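Local coordinates for Rho GTPase-activating protein 5 (Homo sapiens, PDB 5U4V), which probably stimulates GTP hydrolysis by Rho-family GTPases and carries pseudoGTPase domains, the first of which is the fragment described here, at residues Thr29-Asp33 and Asp34-Leu38; Gly85-Ile88 and Gly89-Thr93; Gln130-Gln133 and Leu134-Lys137. All coordinates share one frame; numbering follows the deposited sequence.

All three contacts are local and lie in one domain with a P-loop NTPase-like fold. Along the chain they come in series. Contact 1 is the turn between helix 19-28 and edge strand 36-38. Contact 2 lies on helix 78-96 and contact 3 on helix 124-138. Contacts 1 and 2 are about 31 Å apart between centres, and contacts 1 and 3 about 30 Å, on opposite sides of the chain's centre. Contacts 2 and 3 are neighbours, about 14 Å between centres. G85 packs on L134, and the like-charged ends of R92 and K137 come close. The two helices thus form one layer beside the mixed sheet, while contact 1 projects at the far end.

Contact 1: Thr29-Asp33 and Asp34-Leu38; sequences TQSTD and DEYAL
T32 and E35 form a single antiparallel hydrogen-bonded pair, 5.3 Å from CA to CA, with a type I' beta turn between them. The two corner residues, D33 and D34, both have positive phi. E35 N gives a weak bond to T32 O, at 2.7 Å and only 130° at the hydrogen. The chain then doubles back, so S31 comes up against Y36. S31 CB lies 3.4 Å from Y36 CE1 and 3.5 Å from Y36 OH, meeting the phenol obliquely. The ring reaches S31 because its CG stands anti to the carbonyl carbon (chi1 -57°). The ring also touches I27 and R28 of helix 19-28 and L45 of strand 41-50. It therefore lies between that helix, the turn and the sheet. The OG of S31 is hydrogen-bonded to R28 O, at the end of helix 19-28, while CB does the packing. Beside it, S31 CA makes a CH...O contact of 3.3 Å to E35 O. E35 CB sits 3.4 Å from T32 O, and the side chain touches I42 and E44. Farther back, Q30 NE2 donates to T29 OG1 at 3.1 Å, and T29 OG1 is also hydrogen-bonded to E26 O. This is a type I' beta turn leading into an edge strand. It joins the first helix to the second strand, where small GTPases carry their first switch region.

Contact 2: Gly85-Ile88 and Gly89-Thr93; sequences GEFI and GKIRT
This is one run of alpha helix in the middle of helix 78-96, which belongs to the crossover between strands 69-75 and 109-114 of the P-loop NTPase-like fold. F87 meets K90 and I91, three and four residues on. With chi1 at -168° the F87 ring swings away from the backbone N and along the helix to the next turn. F87 CE1 comes 3.6 Å from I91 CG1. From the same side of the ring, at CE2 of F87, CE of K90 lies 4.1 Å away, and the extended lysine chain crosses the ring at an angle. Both neighbours meet the ring obliquely. A52 touches the same phenyl from a loop, and I91 also packs on M104. Shrinking F87 to an alanine would probably leave I91 CG1 and the aliphatic part of K90 without their common partner and open a gap beside A52. I88 turns from this patch to L138 of helix 124-138. The backbone bonds are of the i to i+4 type: G89 N to G85 O is 2.8 Å and nearly straight (163°), I91 N to F87 O is 3.3 Å, and R92 N to I88 O is 2.8 Å. The bond from K90 N to E86 O is weak. G89 CA lies under one face of the R92 guanidinium, off toward its rim. G89 O is gripped twice by T93, from OG1 at 3.1 Å and from N at 2.8 Å, which reach it from opposite faces of the carbonyl plane.

Contact 3: Gln130-Gln133 and Leu134-Lys137; sequences QGQQ and LANK
Q132 reaches forward to A135, three residues on. Its first torsion (chi1 -170°) sets the chain off on the side opposite the backbone N, and the chain then bends at chi2 (59°). That bend brings the amide beside the helix, with NE2 of Q132 4.0 Å from CB of A135. Both residues also touch F142 of strand 142-145. A135 packs on L111 of strand 109-114 as well, and its CB lies 3.4 Å from G131 O. G131 is buried, and its carbonyl O also takes the N-H of A135. Nearby, L134 sends its branch away from the preceding turn, with CG anti to the backbone N (chi1 178°). Only its CB stays close, 3.5 Å from G131 O, while the side chain packs on I84 of helix 78-96 and on L111. The side chain of K137 touches R92. N136 keeps CB 3.3 Å from Q132 O, but its amide leads outward. Beneath these side chains four bonds of the i to i+4 type hold the backbone. They are L134 N to Q130 O at 3.0 Å, A135 N to G131 O at 2.7 Å, and N136 N to Q132 O and K137 N to Q133 O, both 2.9 Å. The arrangement is that of an amphipathic crossover helix in a P-loop NTPase-like fold, with L134 and A135 facing the sheet and the glutamines mostly outside.

Contact 1: Thr29-Asp33 and Asp34-Leu38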
ATOM      1  N   THR A  29      10.033  12.598  -0.357  1.00 34.39           N
ATOM      2  CA  THR A  29      11.247  13.262   0.084  1.00 38.02           C
ATOM      3  C   THR A  29      12.504  12.486  -0.384  1.00 42.61           C
ATOM      4  O   THR A  29      13.627  12.978  -0.249  1.00 43.56           O
ATOM      5  CB  THR A  29      11.357  13.416   1.609  1.00 36.96           C
ATOM      6  OG1 THR A  29      11.372  12.125   2.224  1.00 36.68           O
ATOM      7  CG2 THR A  29      10.284  14.248   2.156  1.00 34.80           C
ATOM      8  N   GLN A  30      12.292  11.269  -0.899  1.00 44.88           N
ATOM      9  CA  GLN A  30      13.397  10.416  -1.312  1.00 50.50           C
ATOM     10  C   GLN A  30      13.532  10.402  -2.822  1.00 54.62           C
ATOM     11  O   GLN A  30      14.403   9.738  -3.324  1.00 52.76           O
ATOM     12  CB  GLN A  30      13.242   8.991  -0.760  1.00 49.50           C
ATOM     13  CG  GLN A  30      13.156   8.905   0.760  1.00 49.66           C
ATOM     14  CD  GLN A  30      14.342   9.557   1.463  1.00 53.76           C
ATOM     15  OE1 GLN A  30      15.503   9.174   1.267  1.00 56.55           O
ATOM     16  NE2 GLN A  30      14.051  10.524   2.312  1.00 54.19           N
ATOM     17  N   SER A  31      12.645  11.134  -3.518  1.00 56.68           N
ATOM     18  CA  SER A  31      12.643  11.167  -4.957  1.00 60.93           C
ATOM     19  C   SER A  31      13.839  11.957  -5.443  1.00 64.31           C
ATOM     20  O   SER A  31      13.897  13.166  -5.279  1.00 72.17           O
ATOM     21  CB  SER A  31      11.326  11.733  -5.513  1.00 60.35           C
ATOM     22  OG  SER A  31      11.257  13.139  -5.307  1.00 63.55           O
ATOM     23  N   THR A  32      14.783  11.249  -6.024  1.00 66.09           N
ATOM     24  CA  THR A  32      15.906  11.827  -6.721  1.00 68.04           C
ATOM     25  C   THR A  32      15.459  12.092  -8.168  1.00 70.46           C
ATOM     26  O   THR A  32      14.916  11.207  -8.831  1.00 69.99           O
ATOM     27  CB  THR A  32      17.126  10.863  -6.725  1.00 68.81           C
ATOM     28  OG1 THR A  32      17.465  10.443  -5.403  1.00 67.20           O
ATOM     29  CG2 THR A  32      18.346  11.557  -7.344  1.00 73.40           C
ATOM     30  N   ASP A  33      15.655  13.316  -8.638  1.00 73.93           N
ATOM     31  CA  ASP A  33      15.251  13.730  -9.978  1.00 75.73           C
ATOM     32  C   ASP A  33      13.810  13.343 -10.321  1.00 73.47           C
ATOM     33  O   ASP A  33      13.490  13.004 -11.471  1.00 73.50           O
ATOM     34  CB  ASP A  33      16.218  13.167 -11.010  1.00 79.06           C
ATOM     35  CG  ASP A  33      17.516  13.921 -11.057  1.00 83.85           C
ATOM     36  OD1 ASP A  33      17.542  15.132 -10.773  1.00 87.39           O
ATOM     37  OD2 ASP A  33      18.536  13.311 -11.398  1.00 84.53           O
ATOM     38  N   ASP A  34      12.951  13.398  -9.302  1.00 70.72           N
ATOM     39  CA  ASP A  34      11.544  13.051  -9.433  1.00 67.14           C
ATOM     40  C   ASP A  34      11.416  11.605  -9.880  1.00 64.61           C
ATOM     41  O   ASP A  34      10.575  11.273 -10.701  1.00 65.06           O
ATOM     42  CB  ASP A  34      10.833  13.995 -10.430  1.00 72.86           C
ATOM     43  CG  ASP A  34      11.102  15.471 -10.153  1.00 75.05           C
ATOM     44  OD1 ASP A  34      11.386  15.802  -8.994  1.00 74.35           O
ATOM     45  OD2 ASP A  34      11.025  16.300 -11.091  1.00 79.59           O
ATOM     46  N   GLU A  35      12.277  10.745  -9.352  1.00 62.67           N
ATOM     47  CA  GLU A  35      12.279   9.333  -9.697  1.00 60.09           C
ATOM     48  C   GLU A  35      12.785   8.532  -8.497  1.00 58.21           C
ATOM     49  O   GLU A  35      13.173   9.106  -7.489  1.00 57.37           O
ATOM     50  CB  GLU A  35      13.145   9.119 -10.920  1.00 64.93           C
ATOM     51  CG  GLU A  35      12.732   7.929 -11.715  1.00 65.62           C
ATOM     52  CD  GLU A  35      12.837   8.099 -13.216  1.00 71.71           C
ATOM     53  OE1 GLU A  35      12.494   7.107 -13.908  1.00 69.95           O
ATOM     54  OE2 GLU A  35      13.271   9.188 -13.705  1.00 75.18           O
ATOM     55  N   TYR A  36      12.745   7.208  -8.564  1.00 57.15           N
ATOM     56  CA  TYR A  36      13.036   6.412  -7.375  1.00 54.75           C
ATOM     57  C   TYR A  36      13.976   5.281  -7.645  1.00 58.25           C
ATOM     58  O   TYR A  36      13.875   4.593  -8.643  1.00 59.68           O
ATOM     59  CB  TYR A  36      11.762   5.903  -6.743  1.00 50.93           C
ATOM     60  CG  TYR A  36      10.830   7.011  -6.384  1.00 48.23           C
ATOM     61  CD1 TYR A  36      10.897   7.607  -5.136  1.00 46.35           C
ATOM     62  CD2 TYR A  36       9.909   7.501  -7.307  1.00 48.10           C
ATOM     63  CE1 TYR A  36      10.035   8.640  -4.794  1.00 44.23           C
ATOM     64  CE2 TYR A  36       9.061   8.542  -6.986  1.00 46.93           C
ATOM     65  CZ  TYR A  36       9.100   9.094  -5.709  1.00 45.14           C
ATOM     66  OH  TYR A  36       8.243  10.160  -5.405  1.00 41.87           O
ATOM     67  N   ALA A  37      14.908   5.101  -6.731  1.00 60.08           N
ATOM     68  CA  ALA A  37      15.906   4.078  -6.843  1.00 58.78           C
ATOM     69  C   ALA A  37      15.585   2.932  -5.908  1.00 58.00           C
ATOM     70  O   ALA A  37      15.464   3.094  -4.676  1.00 55.92           O
ATOM     71  CB  ALA A  37      17.237   4.658  -6.494  1.00 61.53           C
ATOM     72  N   LEU A  38      15.418   1.765  -6.502  1.00 58.90           N
ATOM     73  CA  LEU A  38      15.138   0.574  -5.736  1.00 59.29           C
ATOM     74  C   LEU A  38      15.838  -0.605  -6.374  1.00 61.97           C
ATOM     75  O   LEU A  38      15.668  -0.865  -7.571  1.00 59.47           O
ATOM     76  CB  LEU A  38      13.623   0.310  -5.624  1.00 58.19           C
ATOM     77  CG  LEU A  38      13.247  -1.002  -4.932  1.00 60.25           C
ATOM     78  CD1 LEU A  38      13.293  -0.837  -3.419  1.00 58.24           C
ATOM     79  CD2 LEU A  38      11.840  -1.425  -5.369  1.00 58.29           C
TER

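Contact 2: Gly85-Ile88 and Gly89-Thr93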
ATOM      1  N   GLY A  85     -10.778  -2.323   5.022  1.00 52.37           N
ATOM      2  CA  GLY A  85     -11.675  -3.456   4.770  1.00 56.55           C
ATOM      3  C   GLY A  85     -12.929  -2.960   4.070  1.00 59.93           C
ATOM      4  O   GLY A  85     -13.263  -3.366   2.935  1.00 59.78           O
ATOM      5  N   GLU A  86     -13.569  -2.004   4.735  1.00 61.88           N
ATOM      6  CA  GLU A  86     -14.807  -1.446   4.273  1.00 65.28           C
ATOM      7  C   GLU A  86     -14.637  -0.864   2.890  1.00 66.85           C
ATOM      8  O   GLU A  86     -15.530  -0.971   2.067  1.00 69.44           O
ATOM      9  CB  GLU A  86     -15.321  -0.389   5.270  1.00 67.20           C
ATOM     10  CG  GLU A  86     -16.570   0.375   4.850  1.00 72.90           C
ATOM     11  CD  GLU A  86     -17.360   0.907   6.038  1.00 75.32           C
ATOM     12  OE1 GLU A  86     -17.456   0.170   7.043  1.00 74.96           O
ATOM     13  OE2 GLU A  86     -17.899   2.042   5.956  1.00 76.66           O
ATOM     14  N   PHE A  87     -13.495  -0.245   2.629  1.00 64.48           N
ATOM     15  CA  PHE A  87     -13.319   0.349   1.331  1.00 63.75           C
ATOM     16  C   PHE A  87     -13.057  -0.682   0.264  1.00 61.55           C
ATOM     17  O   PHE A  87     -13.544  -0.554  -0.840  1.00 65.57           O
ATOM     18  CB  PHE A  87     -12.223   1.391   1.318  1.00 65.11           C
ATOM     19  CG  PHE A  87     -12.229   2.213   0.079  1.00 68.40           C
ATOM     20  CD1 PHE A  87     -11.582   1.770  -1.073  1.00 70.50           C
ATOM     21  CD2 PHE A  87     -12.926   3.418   0.042  1.00 73.99           C
ATOM     22  CE1 PHE A  87     -11.626   2.522  -2.255  1.00 73.43           C
ATOM     23  CE2 PHE A  87     -12.968   4.186  -1.130  1.00 76.77           C
ATOM     24  CZ  PHE A  87     -12.291   3.745  -2.273  1.00 75.83           C
ATOM     25  N   ILE A  88     -12.270  -1.694   0.583  1.00 60.19           N
ATOM     26  CA  ILE A  88     -12.012  -2.791  -0.354  1.00 60.11           C
ATOM     27  C   ILE A  88     -13.308  -3.518  -0.707  1.00 60.91           C
ATOM     28  O   ILE A  88     -13.506  -3.888  -1.853  1.00 60.43           O
ATOM     29  CB  ILE A  88     -10.913  -3.735   0.165  1.00 59.45           C
ATOM     30  CG1 ILE A  88      -9.591  -2.967   0.224  1.00 58.78           C
ATOM     31  CG2 ILE A  88     -10.723  -4.919  -0.756  1.00 62.26           C
ATOM     32  CD1 ILE A  88      -8.529  -3.673   1.024  1.00 57.21           C
ATOM     33  N   GLY A  89     -14.197  -3.669   0.271  1.00 62.04           N
ATOM     34  CA  GLY A  89     -15.522  -4.231   0.040  1.00 64.64           C
ATOM     35  C   GLY A  89     -16.357  -3.497  -1.011  1.00 69.20           C
ATOM     36  O   GLY A  89     -17.012  -4.136  -1.839  1.00 71.02           O
ATOM     37  N   LYS A  90     -16.344  -2.160  -0.971  1.00 68.66           N
ATOM     38  CA  LYS A  90     -17.013  -1.332  -1.953  1.00 71.36           C
ATOM     39  C   LYS A  90     -16.477  -1.606  -3.360  1.00 72.93           C
ATOM     40  O   LYS A  90     -17.245  -1.818  -4.296  1.00 74.65           O
ATOM     41  CB  LYS A  90     -16.868   0.150  -1.581  1.00 70.92           C
ATOM     42  CG  LYS A  90     -16.971   1.127  -2.753  1.00 70.22           C
ATOM     43  CD  LYS A  90     -16.688   2.562  -2.353  1.00 70.00           C
ATOM     44  CE  LYS A  90     -16.140   3.359  -3.531  1.00 70.03           C
ATOM     45  NZ  LYS A  90     -16.319   4.826  -3.359  1.00 71.88           N
ATOM     46  N   ILE A  91     -15.154  -1.594  -3.480  1.00 71.52           N
ATOM     47  CA  ILE A  91     -14.468  -1.851  -4.731  1.00 71.68           C
ATOM     48  C   ILE A  91     -14.756  -3.248  -5.218  1.00 71.93           C
ATOM     49  O   ILE A  91     -14.860  -3.469  -6.413  1.00 72.57           O
ATOM     50  CB  ILE A  91     -12.949  -1.635  -4.538  1.00 70.67           C
ATOM     51  CG1 ILE A  91     -12.681  -0.142  -4.424  1.00 70.83           C
ATOM     52  CG2 ILE A  91     -12.111  -2.223  -5.659  1.00 74.01           C
ATOM     53  CD1 ILE A  91     -13.494   0.697  -5.393  1.00 71.05           C
ATOM     54  N   ARG A  92     -14.876  -4.173  -4.268  1.00 69.87           N
ATOM     55  CA  ARG A  92     -15.242  -5.550  -4.552  1.00 69.97           C
ATOM     56  C   ARG A  92     -16.640  -5.605  -5.147  1.00 71.48           C
ATOM     57  O   ARG A  92     -16.802  -6.066  -6.267  1.00 73.13           O
ATOM     58  CB  ARG A  92     -15.142  -6.408  -3.306  1.00 67.43           C
ATOM     59  CG  ARG A  92     -15.411  -7.873  -3.582  1.00 69.51           C
ATOM     60  CD  ARG A  92     -15.538  -8.678  -2.312  1.00 70.52           C
ATOM     61  NE  ARG A  92     -16.559  -8.126  -1.410  1.00 71.98           N
ATOM     62  CZ  ARG A  92     -16.560  -8.271  -0.079  1.00 69.78           C
ATOM     63  NH1 ARG A  92     -15.590  -8.966   0.537  1.00 67.69           N
ATOM     64  NH2 ARG A  92     -17.550  -7.733   0.634  1.00 68.67           N
ATOM     65  N   THR A  93     -17.636  -5.118  -4.408  1.00 72.06           N
ATOM     66  CA  THR A  93     -19.021  -5.178  -4.866  1.00 75.67           C
ATOM     67  C   THR A  93     -19.133  -4.470  -6.208  1.00 77.11           C
ATOM     68  O   THR A  93     -19.790  -4.954  -7.117  1.00 78.42           O
ATOM     69  CB  THR A  93     -20.018  -4.524  -3.883  1.00 76.40           C
ATOM     70  OG1 THR A  93     -19.896  -5.108  -2.593  1.00 76.63           O
ATOM     71  CG2 THR A  93     -21.433  -4.768  -4.353  1.00 81.95           C
TER

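Contact 3: Gln130-Gln133 and Leu134-Lys137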
ATOM      1  N   GLN A 130      -5.642  -9.331  12.516  1.00 64.33           N
ATOM      2  CA  GLN A 130      -6.733  -8.988  11.617  1.00 65.45           C
ATOM      3  C   GLN A 130      -6.231  -8.472  10.277  1.00 61.24           C
ATOM      4  O   GLN A 130      -6.838  -8.750   9.223  1.00 61.38           O
ATOM      5  CB  GLN A 130      -7.704  -8.004  12.278  1.00 69.30           C
ATOM      6  CG  GLN A 130      -8.387  -8.527  13.535  1.00 73.96           C
ATOM      7  CD  GLN A 130      -9.463  -9.556  13.259  1.00 77.75           C
ATOM      8  OE1 GLN A 130     -10.550  -9.229  12.767  1.00 82.66           O
ATOM      9  NE2 GLN A 130      -9.176 -10.808  13.590  1.00 79.34           N
ATOM     10  N   GLY A 131      -5.098  -7.765  10.306  1.00 57.56           N
ATOM     11  CA  GLY A 131      -4.506  -7.308   9.063  1.00 54.63           C
ATOM     12  C   GLY A 131      -4.014  -8.486   8.228  1.00 55.13           C
ATOM     13  O   GLY A 131      -4.131  -8.483   6.995  1.00 55.62           O
ATOM     14  N   GLN A 132      -3.455  -9.492   8.897  1.00 53.98           N
ATOM     15  CA  GLN A 132      -2.948 -10.678   8.231  1.00 52.76           C
ATOM     16  C   GLN A 132      -4.052 -11.547   7.637  1.00 53.91           C
ATOM     17  O   GLN A 132      -3.843 -12.203   6.634  1.00 52.19           O
ATOM     18  CB  GLN A 132      -2.068 -11.481   9.188  1.00 55.49           C
ATOM     19  CG  GLN A 132      -1.294 -12.603   8.523  1.00 58.95           C
ATOM     20  CD  GLN A 132      -0.379 -12.106   7.415  1.00 57.74           C
ATOM     21  OE1 GLN A 132       0.490 -11.270   7.627  1.00 60.58           O
ATOM     22  NE2 GLN A 132      -0.595 -12.608   6.225  1.00 57.74           N
ATOM     23  N   GLN A 133      -5.229 -11.549   8.255  1.00 58.08           N
ATOM     24  CA  GLN A 133      -6.368 -12.244   7.668  1.00 61.51           C
ATOM     25  C   GLN A 133      -6.925 -11.460   6.483  1.00 59.69           C
ATOM     26  O   GLN A 133      -7.344 -12.043   5.470  1.00 60.49           O
ATOM     27  CB  GLN A 133      -7.448 -12.504   8.699  1.00 66.28           C
ATOM     28  CG  GLN A 133      -7.107 -13.616   9.683  1.00 72.18           C
ATOM     29  CD  GLN A 133      -8.324 -14.104  10.474  1.00 79.93           C
ATOM     30  OE1 GLN A 133      -9.258 -13.342  10.730  1.00 83.22           O
ATOM     31  NE2 GLN A 133      -8.313 -15.381  10.875  1.00 82.74           N
ATOM     32  N   LEU A 134      -6.897 -10.136   6.597  1.00 56.67           N
ATOM     33  CA  LEU A 134      -7.275  -9.316   5.468  1.00 53.59           C
ATOM     34  C   LEU A 134      -6.286  -9.580   4.330  1.00 50.55           C
ATOM     35  O   LEU A 134      -6.703  -9.825   3.193  1.00 49.67           O
ATOM     36  CB  LEU A 134      -7.349  -7.833   5.837  1.00 51.57           C
ATOM     37  CG  LEU A 134      -7.704  -6.919   4.647  1.00 50.25           C
ATOM     38  CD1 LEU A 134      -8.995  -7.396   3.980  1.00 56.94           C
ATOM     39  CD2 LEU A 134      -7.810  -5.428   4.997  1.00 48.12           C
ATOM     40  N   ALA A 135      -4.996  -9.559   4.650  1.00 48.44           N
ATOM     41  CA  ALA A 135      -3.946  -9.822   3.646  1.00 46.28           C
ATOM     42  C   ALA A 135      -4.134 -11.184   3.004  1.00 47.24           C
ATOM     43  O   ALA A 135      -4.027 -11.326   1.781  1.00 47.80           O
ATOM     44  CB  ALA A 135      -2.573  -9.739   4.288  1.00 44.67           C
ATOM     45  N   ASN A 136      -4.440 -12.174   3.833  1.00 50.26           N
ATOM     46  CA  ASN A 136      -4.689 -13.523   3.338  1.00 52.86           C
ATOM     47  C   ASN A 136      -5.857 -13.575   2.353  1.00 52.98           C
ATOM     48  O   ASN A 136      -5.753 -14.212   1.307  1.00 51.36           O
ATOM     49  CB  ASN A 136      -4.937 -14.487   4.472  1.00 55.89           C
ATOM     50  CG  ASN A 136      -5.007 -15.911   3.992  1.00 60.06           C
ATOM     51  OD1 ASN A 136      -4.087 -16.424   3.322  1.00 58.19           O
ATOM     52  ND2 ASN A 136      -6.107 -16.569   4.322  1.00 63.42           N
ATOM     53  N   LYS A 137      -6.948 -12.882   2.687  1.00 52.84           N
ATOM     54  CA  LYS A 137      -8.120 -12.852   1.824  1.00 54.07           C
ATOM     55  C   LYS A 137      -7.757 -12.255   0.458  1.00 52.82           C
ATOM     56  O   LYS A 137      -8.200 -12.736  -0.567  1.00 55.71           O
ATOM     57  CB  LYS A 137      -9.271 -12.099   2.490  1.00 55.19           C
ATOM     58  CG  LYS A 137     -10.525 -11.921   1.613  1.00 57.84           C
ATOM     59  CD  LYS A 137     -11.825 -12.413   2.269  1.00 60.64           C
ATOM     60  CE  LYS A 137     -12.995 -11.473   1.939  1.00 63.88           C
ATOM     61  NZ  LYS A 137     -14.337 -12.036   2.276  1.00 68.90           N
TER